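Local coordinates for protein Amuc_1102 (Akkermansia muciniphila, PDB 7DSZ) that is of unknown function but adopts an immunoglobulin-like fold related to archaeal type IV pilus proteins, and so may take part in pilus-like assembly, at residues C[78-86]-C[112-123]; C[99-110]-C[191-199]. All coordinates share one frame; numbering follows the deposited sequence.

Two contacts between distant parts of the chain show how a beta sandwich is closed. From the N terminus, 78-86 comes first, at the end of strand 70-83; the next strand, 91-104, carries the start of 99-110, which runs on into strand 109-115. Interaction 1 then closes the loop from 78-86 to 112-123, joining the two sheets across the core. Interaction 2 closes a much longer one, from 99-110 to 191-199 near the C terminus, adding a short, weakly bonded strand. Because the segments alternate, the loops cross instead of nesting. Strand 109-115 serves both, and a probable hydrogen bond between Ser112 N and Tyr100 OH links them directly.

Interaction 1 (C[78-86]-C[112-123]); sequences FYIAVVNPD and SVYLSPSSVKRI
The two sheets of the immunoglobulin-like beta sandwich face each other here, strand 70-83 lying over strand 109-115 and the short helix that follows it. The axes of strands 78-83 and 112-115 approach to 9.2 Å, at 36° between their directions; the two strands exchange no backbone hydrogen bond and meet mainly through side chains. At one end Phe78 and Val113 come from opposite directions. In the conformer described, one of two for this valine, Val113 CG1 sits over a face of the Phe78 ring, 3.5 Å from its centroid, in a CH-pi contact, while Val113 CG2 lies close to the CG and CD2 side of the ring. There CG1 is anti to the carbonyl carbon (chi1 -79°), with CG2 between that carbon and the backbone N. Val98 of strand 91-104 touches both residues.

Beyond the strand the helix takes over. Ser116 is its N-cap, its OG accepting from Ser119 N at 3.1 Å. The side chains of Val82 and Ile123 cross at about a right angle, with Val82 CG2 3.9 Å from Ile123 CD1. Past Val83 the chain bends through an Asx turn, in which Asn84 OD1 accepts from Asp86 N, and the Pro85 ring settles on the helix with CG 3.3 Å from Arg122 O. A water donates to both Val83 O and Ile123 O, bridging strand and helix.

The charged end belongs partly to the trimer: Arg122 NH2 also pairs with Asp72 of the second subunit, and Asp86 OD1 accepts from Ser68 N of that subunit. Within the chain, Arg122 extends across Asp86, the guanidinium and carboxylate planes 52° apart, in a bent, hydrogen-bonded salt bridge, Arg122 NH2 to Asp86 OD2 3.1 Å, the oxygen tilted out of the guanidinium plane.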
loop_
_atom_site.group_PDB
_atom_site.type_symbol
_atom_site.label_atom_id
_atom_site.label_comp_id
_atom_site.label_asym_id
_atom_site.label_seq_id
_atom_site.Cartn_x
_atom_site.Cartn_y
_atom_site.Cartn_z
ATOM N N PHE C 78 13.115 14.184 4.556
ATOM C CA PHE C 78 12.982 15.231 3.557
ATOM C C PHE C 78 12.177 16.393 4.128
ATOM O O PHE C 78 11.137 16.177 4.750
ATOM C CB PHE C 78 12.267 14.716 2.311
ATOM C CG PHE C 78 13.023 13.650 1.562
ATOM C CD1 PHE C 78 12.945 12.326 1.977
ATOM C CD2 PHE C 78 13.779 13.967 0.449
ATOM C CE1 PHE C 78 13.616 11.329 1.283
ATOM C CE2 PHE C 78 14.463 12.982 -0.259
ATOM C CZ PHE C 78 14.373 11.663 0.155
ATOM N N TYR C 79 12.650 17.615 3.879
ATOM C CA TYR C 79 11.971 18.842 4.285
ATOM C C TYR C 79 11.828 19.721 3.059
ATOM O O TYR C 79 12.833 20.069 2.426
ATOM C CB TYR C 79 12.756 19.603 5.362
ATOM C CG TYR C 79 13.109 18.779 6.573
ATOM C CD1 TYR C 79 14.287 18.042 6.607
ATOM C CD2 TYR C 79 12.283 18.752 7.688
ATOM C CE1 TYR C 79 14.630 17.293 7.709
ATOM C CE2 TYR C 79 12.616 17.999 8.803
ATOM C CZ TYR C 79 13.796 17.270 8.803
ATOM O OH TYR C 79 14.155 16.513 9.898
ATOM N N ILE C 80 10.597 20.105 2.741
ATOM C CA ILE C 80 10.319 20.938 1.582
ATOM C C ILE C 80 9.412 22.078 2.026
ATOM O O ILE C 80 8.401 21.852 2.700
ATOM C CB ILE C 80 9.686 20.123 0.437
ATOM C CG1 ILE C 80 10.724 19.139 -0.129
ATOM C CG2 ILE C 80 9.158 21.051 -0.658
ATOM C CD1 ILE C 80 10.144 17.970 -0.927
ATOM N N ALA C 81 9.786 23.302 1.652
ATOM C CA ALA C 81 9.040 24.498 2.022
ATOM C C ALA C 81 8.477 25.163 0.775
ATOM O O ALA C 81 9.199 25.375 -0.210
ATOM C CB ALA C 81 9.931 25.475 2.808
ATOM N N VAL C 82 7.180 25.479 0.818
ATOM C CA VAL C 82 6.483 26.176 -0.253
ATOM C C VAL C 82 5.630 27.273 0.378
ATOM O O VAL C 82 5.315 27.239 1.570
ATOM C CB VAL C 82 5.597 25.226 -1.107
ATOM C CG1 VAL C 82 6.428 24.075 -1.668
ATOM C CG2 VAL C 82 4.436 24.675 -0.271
ATOM N N VAL C 83 5.253 28.250 -0.446
ATOM C CA VAL C 83 4.323 29.281 0.006
ATOM C C VAL C 83 2.930 28.681 0.125
ATOM O O VAL C 83 2.450 28.017 -0.804
ATOM C CB VAL C 83 4.323 30.470 -0.964
ATOM C CG1 VAL C 83 3.261 31.489 -0.547
ATOM C CG2 VAL C 83 5.709 31.115 -1.033
ATOM N N ASN C 84 2.277 28.907 1.273
ATOM C CA ASN C 84 0.892 28.488 1.467
ATOM C C ASN C 84 0.028 29.196 0.433
ATOM O O ASN C 84 -0.115 30.425 0.484
ATOM C CB ASN C 84 0.404 28.804 2.884
ATOM C CG ASN C 84 -0.956 28.193 3.180
ATOM O OD1 ASN C 84 -1.680 27.807 2.269
ATOM N ND2 ASN C 84 -1.304 28.099 4.458
ATOM N N PRO C 85 -0.554 28.467 -0.524
ATOM C CA PRO C 85 -1.363 29.136 -1.551
ATOM C C PRO C 85 -2.658 29.705 -1.011
ATOM O O PRO C 85 -3.288 30.512 -1.704
ATOM C CB PRO C 85 -1.622 28.026 -2.578
ATOM C CG PRO C 85 -1.560 26.754 -1.770
ATOM C CD PRO C 85 -0.523 26.999 -0.701
ATOM N N ASP C 86 -3.084 29.294 0.186
ATOM C CA ASP C 86 -4.299 29.809 0.805
ATOM C C ASP C 86 -4.049 30.975 1.743
ATOM O O ASP C 86 -4.986 31.732 2.028
ATOM C CB ASP C 86 -5.007 28.713 1.600
ATOM C CG ASP C 86 -5.652 27.681 0.715
ATOM O OD1 ASP C 86 -6.089 28.047 -0.394
ATOM O OD2 ASP C 86 -5.710 26.502 1.129
ATOM N N SER C 112 14.407 9.454 -3.064
ATOM C CA SER C 112 13.420 10.321 -3.697
ATOM C C SER C 112 12.181 10.479 -2.819
ATOM O O SER C 112 11.918 9.674 -1.920
ATOM C CB SER C 112 13.012 9.787 -5.083
ATOM O OG SER C 112 12.378 8.513 -4.984
ATOM N N VAL C 113 11.445 11.562 -3.084
ATOM C CA VAL C 113 10.104 11.773 -2.536
ATOM C C VAL C 113 9.308 12.528 -3.579
ATOM O O VAL C 113 9.863 13.116 -4.510
ATOM C CB VAL C 113 10.058 12.559 -1.202
ATOM C CG1 VAL C 113 10.417 11.663 -0.048
ATOM C CG2 VAL C 113 10.942 13.799 -1.279
ATOM N N TYR C 114 7.976 12.500 -3.439
ATOM C CA TYR C 114 7.101 12.953 -4.513
ATOM C C TYR C 114 5.959 13.806 -3.978
ATOM O O TYR C 114 5.481 13.600 -2.863
ATOM C CB TYR C 114 6.482 11.762 -5.285
ATOM C CG TYR C 114 7.543 10.793 -5.795
ATOM C CD1 TYR C 114 8.193 9.928 -4.923
ATOM C CD2 TYR C 114 7.907 10.775 -7.141
ATOM C CE1 TYR C 114 9.187 9.081 -5.362
ATOM C CE2 TYR C 114 8.899 9.904 -7.606
ATOM C CZ TYR C 114 9.535 9.060 -6.699
ATOM O OH TYR C 114 10.534 8.187 -7.129
ATOM N N LEU C 115 5.485 14.724 -4.822
ATOM C CA LEU C 115 4.199 15.382 -4.621
ATOM C C LEU C 115 3.278 15.049 -5.790
ATOM O O LEU C 115 3.713 15.008 -6.946
ATOM C CB LEU C 115 4.367 16.910 -4.491
ATOM C CG LEU C 115 4.947 17.422 -3.171
ATOM C CD1 LEU C 115 5.237 18.937 -3.307
ATOM C CD2 LEU C 115 4.039 17.117 -1.938
ATOM N N SER C 116 1.998 14.808 -5.492
ATOM C CA SER C 116 1.036 14.436 -6.512
ATOM C C SER C 116 0.747 15.610 -7.448
ATOM O O SER C 116 1.025 16.767 -7.117
ATOM C CB SER C 116 -0.273 13.997 -5.860
ATOM O OG SER C 116 -0.888 15.133 -5.258
ATOM N N PRO C 117 0.154 15.338 -8.613
ATOM C CA PRO C 117 -0.264 16.455 -9.481
ATOM C C PRO C 117 -1.217 17.416 -8.793
ATOM O O PRO C 117 -1.113 18.630 -9.003
ATOM C CB PRO C 117 -0.919 15.747 -10.671
ATOM C CG PRO C 117 -0.235 14.395 -10.721
ATOM C CD PRO C 117 -0.052 14.024 -9.262
ATOM N N SER C 118 -2.119 16.924 -7.943
ATOM C CA SER C 118 -3.050 17.854 -7.302
ATOM C C SER C 118 -2.359 18.707 -6.245
ATOM O O SER C 118 -2.698 19.885 -6.086
ATOM C CB SER C 118 -4.245 17.089 -6.713
ATOM O OG SER C 118 -3.884 16.293 -5.594
ATOM N N SER C 119 -1.363 18.157 -5.539
ATOM C CA SER C 119 -0.568 18.987 -4.639
ATOM C C SER C 119 0.161 20.085 -5.414
ATOM O O SER C 119 0.203 21.242 -4.976
ATOM C CB SER C 119 0.433 18.127 -3.860
ATOM O OG SER C 119 -0.169 17.447 -2.768
ATOM N N VAL C 120 0.745 19.743 -6.567
ATOM C CA VAL C 120 1.489 20.740 -7.347
ATOM C C VAL C 120 0.549 21.814 -7.880
ATOM O O VAL C 120 0.850 23.016 -7.813
ATOM C CB VAL C 120 2.271 20.063 -8.486
ATOM C CG1 VAL C 120 2.911 21.114 -9.404
ATOM C CG2 VAL C 120 3.318 19.118 -7.903
ATOM N N LYS C 121 -0.598 21.402 -8.415
ATOM C CA LYS C 121 -1.545 22.371 -8.961
ATOM C C LYS C 121 -2.103 23.263 -7.862
ATOM O O LYS C 121 -2.269 24.474 -8.059
ATOM C CB LYS C 121 -2.675 21.652 -9.700
ATOM C CG LYS C 121 -3.713 22.625 -10.289
ATOM C CD LYS C 121 -4.675 21.937 -11.242
ATOM C CE LYS C 121 -5.569 22.979 -11.921
ATOM N NZ LYS C 121 -6.714 22.356 -12.635
ATOM N N ARG C 122 -2.395 22.683 -6.695
ATOM C CA ARG C 122 -2.875 23.479 -5.565
ATOM C C ARG C 122 -1.836 24.505 -5.124
ATOM O O ARG C 122 -2.175 25.662 -4.830
ATOM C CB ARG C 122 -3.238 22.561 -4.402
ATOM C CG ARG C 122 -3.869 23.295 -3.219
ATOM C CD ARG C 122 -4.307 22.343 -2.136
ATOM N NE ARG C 122 -4.955 23.093 -1.064
ATOM C CZ ARG C 122 -5.085 22.666 0.183
ATOM N NH1 ARG C 122 -4.645 21.457 0.523
ATOM N NH2 ARG C 122 -5.659 23.446 1.095
ATOM N N ILE C 123 -0.562 24.106 -5.070
ATOM C CA ILE C 123 0.487 25.018 -4.607
ATOM C C ILE C 123 0.709 26.141 -5.613
ATOM O O ILE C 123 0.836 27.313 -5.239
ATOM C CB ILE C 123 1.798 24.250 -4.338
ATOM C CG1 ILE C 123 1.663 23.361 -3.100
ATOM C CG2 ILE C 123 2.967 25.242 -4.136
ATOM C CD1 ILE C 123 2.817 22.325 -2.967
HETATM O O HOH W 1 1.868 28.915 -3.272
#

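Interaction 2 (C[99-110]-C[191-199]); sequences KYVNVPVGENTY and DRYPEIMRP
A short, weakly bonded antiparallel pairing joins the C-terminal segment 191-199 to strand 91-104, and an arginine-tyrosine stack extends the contact to the start of strand 109-115. Met197 N donates to Lys99 O at 2.8 Å and Val101 N to Glu195 O at 2.9 Å, on either side of the non-hydrogen-bonded pair of Tyr100 and Ile196. These two side chains run side by side, Tyr100 CE1 meeting Ile196 CG1, while Pro194 CB packs 3.7 Å from Tyr100 CD1. Val101 lies on the other face of the sheet: CG1 touches Met197 CE at 3.6 Å, and CG2 lies against the aliphatic part of Glu195. The carboxylate of Glu195 accepts from Ser116 of the third subunit.

Past the corner at Asn102, Tyr110 meets Arg192. The guanidinium lies flat over one ring face, planes at 19° and centres 3.6 Å apart, a cation-pi stack with NH2 toward the ring's rim. An extended chain (CG anti to the backbone N, chi1 174°) carries it there, a chi4 of 96° turns the guanidinium across the line of the chain so that its face meets the ring, and Glu55 pairs with its NE. Tyr193 packs its CD2 3.6 Å from Tyr110 CB, its ring edge facing Tyr110 O. With a serine in place of Tyr110, the Arg192 guanidinium would probably lose the surface it stacks on and be held less firmly in its flat orientation. A water bridge from Asn102 O to Glu195 N continues the link where direct pairing stops. The C-terminal segment thus adds a short strand, antiparallel to 91-104, to one sheet of the immunoglobulin-like fold.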
loop_
_atom_site.group_PDB
_atom_site.type_symbol
_atom_site.label_atom_id
_atom_site.label_comp_id
_atom_site.label_asym_id
_atom_site.label_seq_id
_atom_site.Cartn_x
_atom_site.Cartn_y
_atom_site.Cartn_z
ATOM N N LYS C 99 12.521 5.177 5.001
ATOM C CA LYS C 99 13.518 4.243 5.518
ATOM C C LYS C 99 13.857 3.266 4.402
ATOM O O LYS C 99 12.992 2.510 3.951
ATOM C CB LYS C 99 13.012 3.507 6.758
ATOM C CG LYS C 99 14.070 2.588 7.384
ATOM C CD LYS C 99 13.548 1.931 8.660
ATOM C CE LYS C 99 14.558 0.938 9.235
ATOM N NZ LYS C 99 15.082 1.339 10.585
ATOM N N TYR C 100 15.099 3.311 3.936
ATOM C CA TYR C 100 15.577 2.391 2.912
ATOM C C TYR C 100 16.212 1.199 3.596
ATOM O O TYR C 100 16.836 1.351 4.644
ATOM C CB TYR C 100 16.605 3.074 2.007
ATOM C CG TYR C 100 15.997 4.106 1.124
ATOM C CD1 TYR C 100 15.255 3.737 0.006
ATOM C CD2 TYR C 100 16.126 5.458 1.422
ATOM C CE1 TYR C 100 14.685 4.693 -0.813
ATOM C CE2 TYR C 100 15.562 6.420 0.602
ATOM C CZ TYR C 100 14.845 6.030 -0.500
ATOM O OH TYR C 100 14.276 6.976 -1.314
ATOM N N VAL C 101 16.050 0.012 3.007
ATOM C CA VAL C 101 16.662 -1.189 3.560
ATOM C C VAL C 101 17.554 -1.816 2.502
ATOM O O VAL C 101 17.359 -1.622 1.298
ATOM C CB VAL C 101 15.615 -2.205 4.069
ATOM C CG1 VAL C 101 14.941 -1.675 5.331
ATOM C CG2 VAL C 101 14.585 -2.482 2.983
ATOM N N ASN C 102 18.568 -2.547 2.973
ATOM C CA ASN C 102 19.571 -3.159 2.103
ATOM C C ASN C 102 20.234 -2.102 1.225
ATOM O O ASN C 102 20.110 -2.113 0.003
ATOM C CB ASN C 102 18.957 -4.249 1.211
ATOM C CG ASN C 102 18.348 -5.383 1.989
ATOM O OD1 ASN C 102 18.801 -5.741 3.079
ATOM N ND2 ASN C 102 17.283 -5.956 1.431
ATOM N N VAL C 103 20.917 -1.159 1.859
ATOM C CA VAL C 103 21.550 -0.060 1.144
ATOM C C VAL C 103 22.960 -0.516 0.779
ATOM O O VAL C 103 23.738 -0.868 1.688
ATOM C CB VAL C 103 21.564 1.228 1.976
ATOM C CG1 VAL C 103 22.159 2.362 1.160
ATOM C CG2 VAL C 103 20.129 1.594 2.388
ATOM N N PRO C 104 23.298 -0.593 -0.504
ATOM C CA PRO C 104 24.623 -1.082 -0.896
ATOM C C PRO C 104 25.682 -0.063 -0.527
ATOM O O PRO C 104 25.418 1.139 -0.470
ATOM C CB PRO C 104 24.506 -1.236 -2.417
ATOM C CG PRO C 104 23.531 -0.196 -2.814
ATOM C CD PRO C 104 22.514 -0.136 -1.667
ATOM N N VAL C 105 26.881 -0.563 -0.251
ATOM C CA VAL C 105 28.034 0.269 0.081
ATOM C C VAL C 105 28.904 0.402 -1.162
ATOM O O VAL C 105 29.079 -0.565 -1.918
ATOM C CB VAL C 105 28.822 -0.336 1.263
ATOM C CG1 VAL C 105 30.043 0.498 1.583
ATOM C CG2 VAL C 105 27.934 -0.457 2.500
ATOM N N GLY C 106 29.420 1.606 -1.407
ATOM C CA GLY C 106 30.314 1.818 -2.531
ATOM C C GLY C 106 29.641 1.945 -3.879
ATOM O O GLY C 106 30.298 1.764 -4.907
ATOM N N GLU C 107 28.354 2.271 -3.912
ATOM C CA GLU C 107 27.578 2.250 -5.144
ATOM C C GLU C 107 26.731 3.511 -5.247
ATOM O O GLU C 107 26.027 3.861 -4.296
ATOM C CB GLU C 107 26.699 1.000 -5.161
ATOM C CG GLU C 107 25.934 0.749 -6.418
ATOM C CD GLU C 107 25.260 -0.614 -6.384
ATOM O OE1 GLU C 107 25.927 -1.593 -5.979
ATOM O OE2 GLU C 107 24.069 -0.699 -6.751
ATOM N N ASN C 108 26.803 4.195 -6.385
ATOM C CA ASN C 108 25.962 5.366 -6.581
ATOM C C ASN C 108 24.512 4.924 -6.660
ATOM O O ASN C 108 24.180 3.963 -7.362
ATOM C CB ASN C 108 26.358 6.119 -7.843
ATOM C CG ASN C 108 27.735 6.728 -7.737
ATOM O OD1 ASN C 108 27.968 7.610 -6.916
ATOM N ND2 ASN C 108 28.658 6.253 -8.565
ATOM N N THR C 109 23.649 5.605 -5.917
ATOM C CA THR C 109 22.228 5.290 -5.946
ATOM C C THR C 109 21.464 6.586 -5.687
ATOM O O THR C 109 22.034 7.681 -5.749
ATOM C CB THR C 109 21.921 4.157 -4.952
ATOM O OG1 THR C 109 20.540 3.784 -5.042
ATOM C CG2 THR C 109 22.263 4.566 -3.524
ATOM N N TYR C 110 20.154 6.477 -5.463
ATOM C CA TYR C 110 19.301 7.651 -5.342
ATOM C C TYR C 110 18.274 7.451 -4.242
ATOM O O TYR C 110 17.821 6.333 -3.993
ATOM C CB TYR C 110 18.518 7.938 -6.629
ATOM C CG TYR C 110 19.170 8.900 -7.587
ATOM C CD1 TYR C 110 18.905 10.267 -7.510
ATOM C CD2 TYR C 110 20.015 8.439 -8.598
ATOM C CE1 TYR C 110 19.490 11.165 -8.399
ATOM C CE2 TYR C 110 20.611 9.331 -9.491
ATOM C CZ TYR C 110 20.329 10.684 -9.390
ATOM O OH TYR C 110 20.883 11.582 -10.278
ATOM N N ASP C 191 15.796 -0.351 -10.192
ATOM C CA ASP C 191 17.204 -0.437 -9.801
ATOM C C ASP C 191 17.841 0.895 -9.432
ATOM O O ASP C 191 19.008 0.902 -9.016
ATOM C CB ASP C 191 18.017 -1.062 -10.930
ATOM C CG ASP C 191 17.800 -2.539 -11.018
ATOM O OD1 ASP C 191 17.270 -3.082 -10.023
ATOM O OD2 ASP C 191 18.144 -3.147 -12.053
ATOM N N ARG C 192 17.137 2.015 -9.611
ATOM C CA ARG C 192 17.736 3.325 -9.370
ATOM C C ARG C 192 17.826 3.663 -7.886
ATOM O O ARG C 192 18.654 4.503 -7.497
ATOM C CB ARG C 192 16.924 4.390 -10.128
ATOM C CG ARG C 192 17.325 5.854 -9.879
ATOM C CD ARG C 192 16.496 6.770 -10.786
ATOM N NE ARG C 192 16.672 8.194 -10.512
ATOM C CZ ARG C 192 17.515 8.970 -11.186
ATOM N NH1 ARG C 192 18.259 8.441 -12.163
ATOM N NH2 ARG C 192 17.619 10.263 -10.899
ATOM N N TYR C 193 17.008 3.026 -7.053
ATOM C CA TYR C 193 16.850 3.360 -5.648
ATOM C C TYR C 193 16.925 2.094 -4.810
ATOM O O TYR C 193 16.606 1.002 -5.293
ATOM C CB TYR C 193 15.485 4.013 -5.387
ATOM C CG TYR C 193 15.031 5.048 -6.392
ATOM C CD1 TYR C 193 14.333 4.672 -7.538
ATOM C CD2 TYR C 193 15.256 6.408 -6.167
ATOM C CE1 TYR C 193 13.889 5.624 -8.438
ATOM C CE2 TYR C 193 14.820 7.367 -7.077
ATOM C CZ TYR C 193 14.128 6.955 -8.196
ATOM O OH TYR C 193 13.673 7.858 -9.127
ATOM N N PRO C 194 17.277 2.206 -3.535
ATOM C CA PRO C 194 17.155 1.036 -2.658
ATOM C C PRO C 194 15.693 0.696 -2.389
ATOM O O PRO C 194 14.766 1.469 -2.656
ATOM C CB PRO C 194 17.865 1.463 -1.365
ATOM C CG PRO C 194 18.548 2.787 -1.683
ATOM C CD PRO C 194 17.749 3.391 -2.797
ATOM N N GLU C 195 15.505 -0.501 -1.836
ATOM C CA GLU C 195 14.198 -0.937 -1.359
ATOM C C GLU C 195 13.711 -0.039 -0.227
ATOM O O GLU C 195 14.495 0.400 0.616
ATOM C CB GLU C 195 14.304 -2.389 -0.872
ATOM C CG GLU C 195 13.025 -2.985 -0.304
ATOM C CD GLU C 195 13.219 -4.420 0.188
ATOM O OE1 GLU C 195 14.319 -4.980 -0.005
ATOM O OE2 GLU C 195 12.255 -4.979 0.743
ATOM N N ILE C 196 12.402 0.213 -0.184
ATOM C CA ILE C 196 11.791 1.013 0.885
ATOM C C ILE C 196 11.149 0.099 1.912
ATOM O O ILE C 196 10.356 -0.778 1.556
ATOM C CB ILE C 196 10.741 1.981 0.323
ATOM C CG1 ILE C 196 11.398 2.949 -0.664
ATOM C CG2 ILE C 196 9.991 2.696 1.483
ATOM C CD1 ILE C 196 10.393 3.782 -1.456
ATOM N N MET C 197 11.432 0.345 3.190
ATOM C CA MET C 197 10.786 -0.421 4.248
ATOM C C MET C 197 9.303 -0.049 4.335
ATOM O O MET C 197 8.955 1.133 4.420
ATOM C CB MET C 197 11.473 -0.170 5.587
ATOM C CG MET C 197 10.851 -0.973 6.702
ATOM S SD MET C 197 11.449 -2.670 6.626
ATOM C CE MET C 197 12.679 -2.575 7.935
ATOM N N ARG C 198 8.440 -1.065 4.280
ATOM C CA ARG C 198 6.987 -0.880 4.308
ATOM C C ARG C 198 6.530 -0.444 5.702
ATOM O O ARG C 198 7.245 -0.635 6.689
ATOM C CB ARG C 198 6.271 -2.180 3.909
ATOM C CG ARG C 198 6.439 -2.618 2.447
ATOM C CD ARG C 198 5.383 -2.025 1.507
ATOM N NE ARG C 198 5.796 -2.178 0.111
ATOM C CZ ARG C 198 5.059 -1.831 -0.943
ATOM N NH1 ARG C 198 3.848 -1.317 -0.775
ATOM N NH2 ARG C 198 5.534 -1.995 -2.174
ATOM N N PRO C 199 5.329 0.134 5.812
ATOM C CA PRO C 199 4.887 0.647 7.118
ATOM C C PRO C 199 4.738 -0.476 8.137
ATOM O O PRO C 199 4.346 -1.599 7.804
ATOM C CB PRO C 199 3.538 1.313 6.805
ATOM C CG PRO C 199 3.546 1.553 5.319
ATOM C CD PRO C 199 4.344 0.419 4.748
HETATM O O HOH W 2 9.846 4.043 4.887
HETATM O O HOH W 3 17.833 -2.090 -1.582
HETATM O O HOH W 4 20.879 1.985 -7.503
#